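Local coordinates for protein serine Recombinase (PDB 3LHF) that probably binds DNA and carries out strand exchange as the serine recombinase of a transposon, this chain being the resolvase-type domain of the longer protein, at residues Ile5-Val10 with Ile37-Ser42; Val68-Arg73 with Val95-Asp100. The protein carries 1 engineered substitution. One frame throughout, in Å; residues are numbered along the deposited sequence.

Interaction 1: Ile5-Val10 with Ile37-Ser42; sequences ILYARV and ITDIGS
Y7 and I37 are bridged neighbours on one side of the sheet, and the tyrosine ring slants across the strand pair. CG stands anti to the backbone N (chi1 177°), which carries the ring past I37 so that CD2 of Y7 lies 3.8 Å from CG2 of I37. The apolar patch continues at I5, whose CG2 is 4.1 Å from CD1 of I37. At the ring's far end the Y7 hydroxyl donates to D39 OD2, an oxygen placed less surely than its neighbours; ring and carboxylate planes are turned 48° apart. The other carboxylate oxygen, D39 OD1, accepts from G50 N, and helix 49-58 brings F51 and L54 onto Y7. Y7, I37, R9 and D39, which make up this side, are all buried.

The two strands run parallel, their axes 14° apart, as the first and last elements of a beta-alpha-beta unit whose crossover is helix 16-29. I37 N meets L6 O at 2.8 Å; A8 N and I37 O make the next bond. The pairing widens at V10 and I40, whose CA atoms stand 5.5 Å apart: the hydrogen bond from V10 N to D39 O is weak, at 3.4 Å, but a straight one from G41 N to V10 O closes the pair again. There R9, bent at chi3, turns NH1 onto a lone pair of G41 O at 3.1 Å, in the guanidinium plane, while its NE and NH2 bind R73 O and D72 O. The backbone angles of G41 would jam any CB against the preceding carbonyl oxygen.

The face bearing A8, T38, V10 and I40 is looser. L19 and Q22 of helix 16-29 touch V10, but on edge strand 35-40 T38 is partly exposed and I40 exposed, with CG1 of I40 4.4 Å from CG2 of V10.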
# COMPACT_ATOMS: atom_id res chain seq x y z
N ILE D 5 4.52 -17.93 11.12
CA ILE D 5 5.59 -17.58 10.22
C ILE D 5 6.44 -16.43 10.70
O ILE D 5 5.95 -15.41 11.12
CB ILE D 5 5.04 -17.23 8.85
CG1 ILE D 5 3.92 -18.18 8.46
CG2 ILE D 5 6.14 -17.21 7.84
CD1 ILE D 5 4.36 -19.54 8.11
N LEU D 6 7.74 -16.63 10.60
CA LEU D 6 8.68 -15.59 10.81
C LEU D 6 9.00 -14.99 9.45
O LEU D 6 9.56 -15.65 8.61
CB LEU D 6 9.93 -16.19 11.43
CG LEU D 6 9.88 -16.83 12.81
CD1 LEU D 6 11.24 -17.21 13.25
CD2 LEU D 6 9.28 -15.94 13.81
N TYR D 7 8.62 -13.74 9.23
CA TYR D 7 8.89 -13.06 7.97
C TYR D 7 9.88 -11.94 8.11
O TYR D 7 9.69 -11.05 8.88
CB TYR D 7 7.63 -12.50 7.31
CG TYR D 7 7.96 -11.75 6.06
CD1 TYR D 7 8.35 -10.43 6.11
CD2 TYR D 7 7.94 -12.36 4.83
CE1 TYR D 7 8.67 -9.75 5.00
CE2 TYR D 7 8.26 -11.68 3.71
CZ TYR D 7 8.62 -10.37 3.80
OH TYR D 7 8.95 -9.67 2.69
N ALA D 8 10.94 -12.00 7.34
CA ALA D 8 12.01 -11.05 7.46
C ALA D 8 12.44 -10.50 6.12
O ALA D 8 12.42 -11.20 5.15
CB ALA D 8 13.14 -11.68 8.16
N ARG D 9 12.81 -9.24 6.10
CA ARG D 9 13.28 -8.58 4.91
C ARG D 9 14.30 -7.52 5.23
O ARG D 9 14.24 -6.90 6.26
CB ARG D 9 12.10 -7.93 4.21
CG ARG D 9 12.43 -7.36 2.90
CD ARG D 9 11.39 -6.38 2.47
NE ARG D 9 11.05 -5.45 3.54
CZ ARG D 9 11.63 -4.28 3.75
NH1 ARG D 9 12.61 -3.86 2.99
NH2 ARG D 9 11.23 -3.54 4.75
N VAL D 10 15.24 -7.31 4.34
CA VAL D 10 16.10 -6.16 4.37
C VAL D 10 16.16 -5.63 2.98
O VAL D 10 15.93 -6.35 2.04
CB VAL D 10 17.52 -6.45 4.84
CG1 VAL D 10 17.54 -7.06 6.19
CG2 VAL D 10 18.25 -7.28 3.86
N ILE D 37 10.53 -17.16 6.42
CA ILE D 37 10.51 -16.53 5.11
C ILE D 37 11.21 -15.18 5.09
O ILE D 37 10.94 -14.35 5.90
CB ILE D 37 9.09 -16.34 4.57
CG1 ILE D 37 8.39 -17.67 4.41
CG2 ILE D 37 9.12 -15.63 3.25
CD1 ILE D 37 7.01 -17.56 3.89
N THR D 38 12.10 -15.00 4.15
CA THR D 38 12.87 -13.80 4.04
C THR D 38 12.86 -13.26 2.63
O THR D 38 12.69 -13.98 1.68
CB THR D 38 14.30 -14.04 4.45
OG1 THR D 38 15.01 -14.62 3.37
CG2 THR D 38 14.36 -14.96 5.59
N ASP D 39 13.03 -11.96 2.50
CA ASP D 39 13.05 -11.33 1.21
C ASP D 39 14.17 -10.35 1.14
O ASP D 39 14.58 -9.80 2.14
CB ASP D 39 11.74 -10.60 0.97
CG ASP D 39 10.77 -11.39 0.18
OD1 ASP D 39 11.07 -11.69 -0.96
OD2 ASP D 39 9.71 -11.71 0.68
N ILE D 40 14.68 -10.13 -0.05
CA ILE D 40 15.54 -9.01 -0.29
C ILE D 40 14.85 -8.12 -1.29
O ILE D 40 14.42 -8.55 -2.34
CB ILE D 40 16.91 -9.42 -0.77
CG1 ILE D 40 17.72 -9.93 0.40
CG2 ILE D 40 17.63 -8.25 -1.30
CD1 ILE D 40 18.13 -11.30 0.26
N GLY D 41 14.71 -6.88 -0.91
CA GLY D 41 14.15 -5.89 -1.77
C GLY D 41 13.52 -4.92 -0.84
O GLY D 41 13.44 -5.20 0.32
N SER D 42 13.07 -3.81 -1.36
CA SER D 42 12.39 -2.82 -0.57
C SER D 42 10.99 -3.27 -0.22
O SER D 42 10.40 -4.06 -0.91
CB SER D 42 12.35 -1.50 -1.31
OG SER D 42 11.44 -0.61 -0.74

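Interaction 2: Val68-Arg73 with Val95-Asp100; sequences VAYPDR and VINQED
Y70 sets CG anti to the carbonyl carbon (chi1 -51°), which brings its ring obliquely against N97, CE1 of Y70 lying 3.4 Å from CB of N97. V95 instead has CG1 anti to its backbone N (chi1 173°), and this methyl presses on the ring of P71: CG1 of V95 to CD of P71 is 3.2 Å, tighter than usual van der Waals contact. The other V95 methyl, CG2, meets CG2 of V68 at 4.0 Å.

V68 and V95 form a parallel bridge where neighbouring strands 63-68 and 92-95 end, and I96 N bonds to V68 O at 3.0 Å. Beyond it the pairing gives way to loops, with just a weak bond from N97 N to A69 O. The Y70 ring also has CD of R73 at its edge; an alanine here would probably open a gap beside N97 CB and uncover CD of R73.

Further on, OD2 of D72 and OD1 of D100 approach to 3.6 Å, their carboxylate planes nearly perpendicular. Each acid has basic partners: R73 NH1 bridges to D72 OD1 at 2.9 Å, while D100 OD1 forms a salt bridge with R76 of the same chain and OD2 one with K119 of the second subunit. The closeness of two acidic groups is therefore likely to depend on these cations, which would offset their repulsion and, through K119, link this loop to the second subunit.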
# COMPACT_ATOMS: atom_id res chain seq x y z
N VAL D 68 6.82 -10.39 12.53
CA VAL D 68 7.87 -9.57 11.96
C VAL D 68 8.48 -8.65 12.98
O VAL D 68 7.87 -8.35 13.96
CB VAL D 68 7.35 -8.72 10.85
CG1 VAL D 68 6.86 -9.57 9.76
CG2 VAL D 68 6.29 -7.79 11.36
N ALA D 69 9.72 -8.27 12.77
CA ALA D 69 10.44 -7.38 13.67
C ALA D 69 9.94 -5.93 13.77
O ALA D 69 9.96 -5.34 14.81
CB ALA D 69 11.90 -7.41 13.37
N TYR D 70 9.52 -5.38 12.64
CA TYR D 70 8.88 -4.09 12.54
C TYR D 70 7.75 -4.23 11.54
O TYR D 70 7.78 -5.10 10.71
CB TYR D 70 9.84 -3.03 12.02
CG TYR D 70 11.17 -2.92 12.71
CD1 TYR D 70 11.28 -2.40 13.98
CD2 TYR D 70 12.30 -3.30 12.07
CE1 TYR D 70 12.49 -2.29 14.58
CE2 TYR D 70 13.50 -3.19 12.67
CZ TYR D 70 13.60 -2.69 13.92
OH TYR D 70 14.82 -2.60 14.49
N PRO D 71 6.77 -3.36 11.59
CA PRO D 71 5.70 -3.39 10.60
C PRO D 71 6.27 -3.05 9.24
O PRO D 71 5.72 -3.37 8.22
CB PRO D 71 4.76 -2.33 11.09
CG PRO D 71 4.99 -2.29 12.49
CD PRO D 71 6.42 -2.48 12.69
N ASP D 72 7.44 -2.44 9.28
CA ASP D 72 8.18 -1.94 8.16
C ASP D 72 8.48 -3.11 7.26
O ASP D 72 8.47 -3.02 6.06
CB ASP D 72 9.51 -1.46 8.73
CG ASP D 72 10.14 -0.36 7.95
OD1 ASP D 72 10.55 -0.57 6.82
OD2 ASP D 72 10.30 0.72 8.49
N ARG D 73 8.79 -4.22 7.89
CA ARG D 73 9.27 -5.32 7.17
C ARG D 73 8.20 -5.74 6.19
O ARG D 73 8.51 -6.06 5.08
CB ARG D 73 9.60 -6.45 8.12
CG ARG D 73 11.00 -6.46 8.65
CD ARG D 73 11.49 -5.10 8.87
NE ARG D 73 12.63 -4.80 8.04
CZ ARG D 73 12.94 -3.59 7.63
NH1 ARG D 73 12.21 -2.57 7.99
NH2 ARG D 73 13.99 -3.40 6.87
N VAL D 95 4.04 -7.98 15.81
CA VAL D 95 5.11 -7.07 15.48
C VAL D 95 5.98 -6.86 16.70
O VAL D 95 5.54 -6.31 17.66
CB VAL D 95 4.55 -5.71 15.06
CG1 VAL D 95 5.65 -4.73 14.88
CG2 VAL D 95 3.76 -5.82 13.81
N ILE D 96 7.22 -7.31 16.68
CA ILE D 96 8.00 -7.27 17.89
C ILE D 96 8.62 -5.93 18.23
O ILE D 96 8.98 -5.71 19.33
CB ILE D 96 8.99 -8.46 18.02
CG1 ILE D 96 9.96 -8.54 16.87
CG2 ILE D 96 8.27 -9.80 18.13
CD1 ILE D 96 10.55 -9.90 16.75
N ASN D 97 8.72 -5.02 17.28
CA ASN D 97 9.16 -3.68 17.58
C ASN D 97 8.27 -2.69 16.90
O ASN D 97 8.27 -2.59 15.71
CB ASN D 97 10.60 -3.44 17.16
CG ASN D 97 11.56 -4.26 17.94
OD1 ASN D 97 11.35 -4.55 19.09
ND2 ASN D 97 12.61 -4.66 17.31
N GLN D 98 7.49 -1.98 17.69
CA GLN D 98 6.47 -1.12 17.16
C GLN D 98 6.98 0.26 16.76
O GLN D 98 6.64 1.24 17.38
CB GLN D 98 5.37 -1.02 18.18
CG GLN D 98 4.02 -0.81 17.62
CD GLN D 98 3.35 -2.08 17.23
OE1 GLN D 98 3.17 -2.98 18.04
NE2 GLN D 98 2.96 -2.16 15.99
N GLU D 99 7.78 0.32 15.71
CA GLU D 99 8.46 1.53 15.27
C GLU D 99 8.85 1.54 13.79
O GLU D 99 8.87 0.52 13.14
CB GLU D 99 9.71 1.73 16.12
CG GLU D 99 10.71 2.68 15.56
CD GLU D 99 11.97 2.69 16.36
OE1 GLU D 99 12.40 1.61 16.76
OE2 GLU D 99 12.54 3.76 16.57
N ASP D 100 9.20 2.72 13.30
CA ASP D 100 9.85 2.89 12.02
C ASP D 100 11.31 3.23 12.32
O ASP D 100 11.59 4.02 13.20
CB ASP D 100 9.22 4.02 11.21
CG ASP D 100 7.87 3.69 10.66
OD1 ASP D 100 7.67 2.60 10.13
OD2 ASP D 100 7.00 4.54 10.73

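In the fold
From the N terminus, strand 3-10 leads through helix 16-29 to strand 35-40, and interaction 1 closes that loop. The chain then passes helix 49-58 and enters strand 63-68; interaction 2 closes a second loop, running through helices 71-74 and 79-88 and strand 92-95. The two are in series, neither nesting nor crossing. In the sheet order 35-40, 3-10, 63-68, 92-95, each joins an outer strand to an inner one, interaction 1 along much of its strand pair and interaction 2 at the C-terminal ends. The inner strands meet between them: V68 CG1 packs 3.3 Å from Y7 O, and R9 reaches across to the backbone of helix 71-74.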